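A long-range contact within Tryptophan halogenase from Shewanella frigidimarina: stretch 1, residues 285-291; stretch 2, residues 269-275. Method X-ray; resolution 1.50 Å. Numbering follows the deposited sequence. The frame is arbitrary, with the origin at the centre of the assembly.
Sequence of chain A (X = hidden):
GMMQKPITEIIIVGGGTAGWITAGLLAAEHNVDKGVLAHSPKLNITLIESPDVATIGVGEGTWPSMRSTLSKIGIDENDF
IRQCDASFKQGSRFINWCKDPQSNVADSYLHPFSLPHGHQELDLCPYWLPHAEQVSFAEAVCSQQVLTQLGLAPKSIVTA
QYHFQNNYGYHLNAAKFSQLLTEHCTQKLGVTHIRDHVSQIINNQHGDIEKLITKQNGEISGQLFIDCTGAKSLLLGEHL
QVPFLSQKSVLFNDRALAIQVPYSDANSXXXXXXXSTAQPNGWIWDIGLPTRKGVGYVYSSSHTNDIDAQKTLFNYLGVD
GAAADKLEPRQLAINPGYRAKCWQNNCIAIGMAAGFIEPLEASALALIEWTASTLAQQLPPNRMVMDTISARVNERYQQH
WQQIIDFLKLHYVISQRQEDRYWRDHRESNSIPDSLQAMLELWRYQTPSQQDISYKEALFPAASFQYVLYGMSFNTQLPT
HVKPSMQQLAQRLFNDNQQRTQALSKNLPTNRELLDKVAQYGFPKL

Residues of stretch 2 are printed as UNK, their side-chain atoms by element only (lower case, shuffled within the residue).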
# COMPACT_ATOMS: atom_id res chain seq x y z
N TRP A 285 1.26 -10.43 -9.80
CA TRP A 285 1.09 -8.98 -9.89
C TRP A 285 1.68 -8.49 -11.20
O TRP A 285 2.58 -9.13 -11.77
CB TRP A 285 1.72 -8.23 -8.72
CG TRP A 285 3.20 -8.02 -8.79
CD1 TRP A 285 3.89 -7.16 -9.60
CD2 TRP A 285 4.18 -8.62 -7.94
NE1 TRP A 285 5.23 -7.19 -9.30
CE2 TRP A 285 5.43 -8.09 -8.29
CE3 TRP A 285 4.11 -9.57 -6.90
CZ2 TRP A 285 6.60 -8.48 -7.63
CZ3 TRP A 285 5.27 -9.96 -6.28
CH2 TRP A 285 6.50 -9.42 -6.65
N ASP A 286 1.16 -7.37 -11.68
CA ASP A 286 1.62 -6.82 -12.95
C ASP A 286 1.44 -5.31 -12.78
O ASP A 286 0.32 -4.83 -12.70
CB ASP A 286 0.83 -7.43 -14.10
CG ASP A 286 1.39 -7.06 -15.47
OD1 ASP A 286 1.90 -5.92 -15.63
OD2 ASP A 286 1.24 -7.90 -16.40
N ILE A 287 2.56 -4.60 -12.66
CA ILE A 287 2.61 -3.15 -12.35
C ILE A 287 3.20 -2.48 -13.58
O ILE A 287 4.35 -2.73 -13.94
CB ILE A 287 3.50 -2.89 -11.12
CG1 ILE A 287 2.71 -3.26 -9.84
CG2 ILE A 287 3.94 -1.43 -11.01
CD1 ILE A 287 3.52 -3.23 -8.58
N GLY A 288 2.43 -1.58 -14.19
CA GLY A 288 2.85 -0.89 -15.41
C GLY A 288 3.48 0.45 -15.10
O GLY A 288 2.83 1.35 -14.54
N LEU A 289 4.78 0.56 -15.41
CA LEU A 289 5.54 1.83 -15.38
C LEU A 289 5.64 2.33 -16.84
O LEU A 289 5.26 1.63 -17.75
CB LEU A 289 6.95 1.65 -14.79
CG LEU A 289 7.05 1.00 -13.40
CD1 LEU A 289 8.49 0.89 -12.96
CD2 LEU A 289 6.27 1.74 -12.36
N PRO A 290 6.07 3.57 -17.02
CA PRO A 290 6.17 4.05 -18.40
C PRO A 290 7.15 3.24 -19.26
O PRO A 290 6.87 3.05 -20.43
CB PRO A 290 6.67 5.48 -18.22
CG PRO A 290 6.27 5.88 -16.86
CD PRO A 290 6.37 4.62 -16.04
N THR A 291 8.26 2.82 -18.67
CA THR A 291 9.37 2.20 -19.39
C THR A 291 9.23 0.67 -19.51
O THR A 291 9.81 0.06 -20.39
CB THR A 291 10.72 2.55 -18.71
OG1 THR A 291 10.69 2.16 -17.33
CG2 THR A 291 10.98 4.06 -18.78
N UNK A 269 0.35 0.63 -24.65
CA UNK A 269 -0.50 1.26 -23.63
C UNK A 269 -0.09 0.86 -22.21
O UNK A 269 0.33 -0.29 -21.99
c UNK A 269 -1.82 0.18 -25.32
c UNK A 269 -0.42 -0.29 -25.49
c UNK A 269 -1.89 0.72 -23.93
N UNK A 270 -0.23 1.80 -21.29
CA UNK A 270 0.05 1.59 -19.86
C UNK A 270 -1.28 1.36 -19.16
O UNK A 270 -2.20 2.14 -19.34
c UNK A 270 2.61 4.49 -19.66
c UNK A 270 1.03 2.60 -17.78
c UNK A 270 0.74 2.81 -19.26
c UNK A 270 2.06 3.13 -20.00
N UNK A 271 -1.38 0.30 -18.37
CA UNK A 271 -2.60 -0.04 -17.64
C UNK A 271 -2.86 1.00 -16.54
O UNK A 271 -1.92 1.57 -15.99
c UNK A 271 -2.48 -1.41 -17.04
N UNK A 272 -4.14 1.27 -16.26
CA UNK A 272 -4.52 2.27 -15.27
C UNK A 272 -4.46 1.74 -13.84
O UNK A 272 -4.44 2.55 -12.91
c UNK A 272 -5.92 2.77 -15.53
o UNK A 272 -6.03 3.37 -16.82
N UNK A 273 -4.45 0.42 -13.69
CA UNK A 273 -4.48 -0.22 -12.36
C UNK A 273 -3.39 -1.28 -12.25
O UNK A 273 -2.89 -1.78 -13.25
s UNK A 273 -7.21 0.20 -12.20
c UNK A 273 -5.82 -0.91 -12.16
N UNK A 274 -3.05 -1.65 -11.02
CA UNK A 274 -2.31 -2.89 -10.80
C UNK A 274 -3.20 -4.07 -11.20
O UNK A 274 -4.39 -4.09 -10.88
c UNK A 274 -1.21 -4.34 -9.09
c UNK A 274 -1.92 -3.03 -9.33
o UNK A 274 -1.09 -1.93 -8.95
N UNK A 275 -2.62 -5.08 -11.88
CA UNK A 275 -3.35 -6.30 -12.17
C UNK A 275 -2.84 -7.39 -11.24
O UNK A 275 -1.65 -7.48 -10.93
n UNK A 275 -4.90 -4.16 -15.61
c UNK A 275 -4.40 -4.57 -14.39
c UNK A 275 -4.68 -5.12 -16.49
n UNK A 275 -4.05 -6.12 -15.89
c UNK A 275 -3.16 -6.71 -13.62
c UNK A 275 -3.84 -5.79 -14.57
O HOH W 1 -0.41 -2.54 -14.08

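Position 269 has three side-chain carbons that close a ring onto the backbone N. The ring stays well clear of stretch 1, with no contact there. This is Pro269.

Position 270 carries four carbons, forked at the first, with one arm two carbons long. Its CA-to-CB bond points toward stretch 1. The last carbon of the long arm lies 3.8 Å from Pro290 CA, and the short arm lies 3.9 Å from Gly288 O. A beta-branched side chain of four carbons is isoleucine, so this is Ile270. Its rotamer is m, then t. CD1 also meets the proline ring, with Ile270 CD1 4.4 Å from Pro290 CB, and Ile270 CG1 is 4.2 Å from Leu289 O.

Position 271 has a single side-chain carbon. It points toward stretch 1 but is too short to touch it. This is Ala271.

Position 272 has one carbon followed by one oxygen. Its CA-to-CB bond points away from stretch 1, and the side chain makes no contact there. This is Ser272, and its hydroxyl is hydrogen-bonded elsewhere in the structure.

Position 273 has one carbon followed by one sulfur. Its CA-to-CB bond also points away; the rotamer is m. The sulfur identifies Cys273. Its backbone O matters more here, because it accepts a hydrogen bond from water 1.

Position 274 has one carbon carrying one oxygen and one carbon. Its CA-to-CB bond points sideways relative to stretch 1, and its oxygen is 4.1 Å from Ile287 CG1. The fork of oxygen and carbon marks Thr274. That contact is not a hydrogen bond; OG1 finds its partner elsewhere in the structure.

Position 275 has one carbon and then a five-membered ring of three carbons and two nitrogens. Its CB lies 4.1 Å from Asp286 CB. The ring is an imidazole, so this is His275.

The contact works as a short antiparallel pairing extended by a water and an apolar patch. His275 N donates to Asp286 O at 3.1 Å, nearly straight at 175°. The return bond, Asp286 N to His275 O at 2.9 Å, is weak because its angle is only 128°. His275 O also receives a CA-H...O contact from Trp285 CA at 3.3 Å. The Asp286 and His275 side chains share one face of the sheet. Beyond this pair, water 1 donates to Cys273 O at 2.7 Å and to Asp286 O at 2.8 Å. It accepts a weak bond from Gly288 N at 3.0 Å. The water thus joins the backbones where direct pairing stops. Ile270 then packs against the Gly288 to Pro290 segment.

Stretch 2, residues 269-275: PIASCTH
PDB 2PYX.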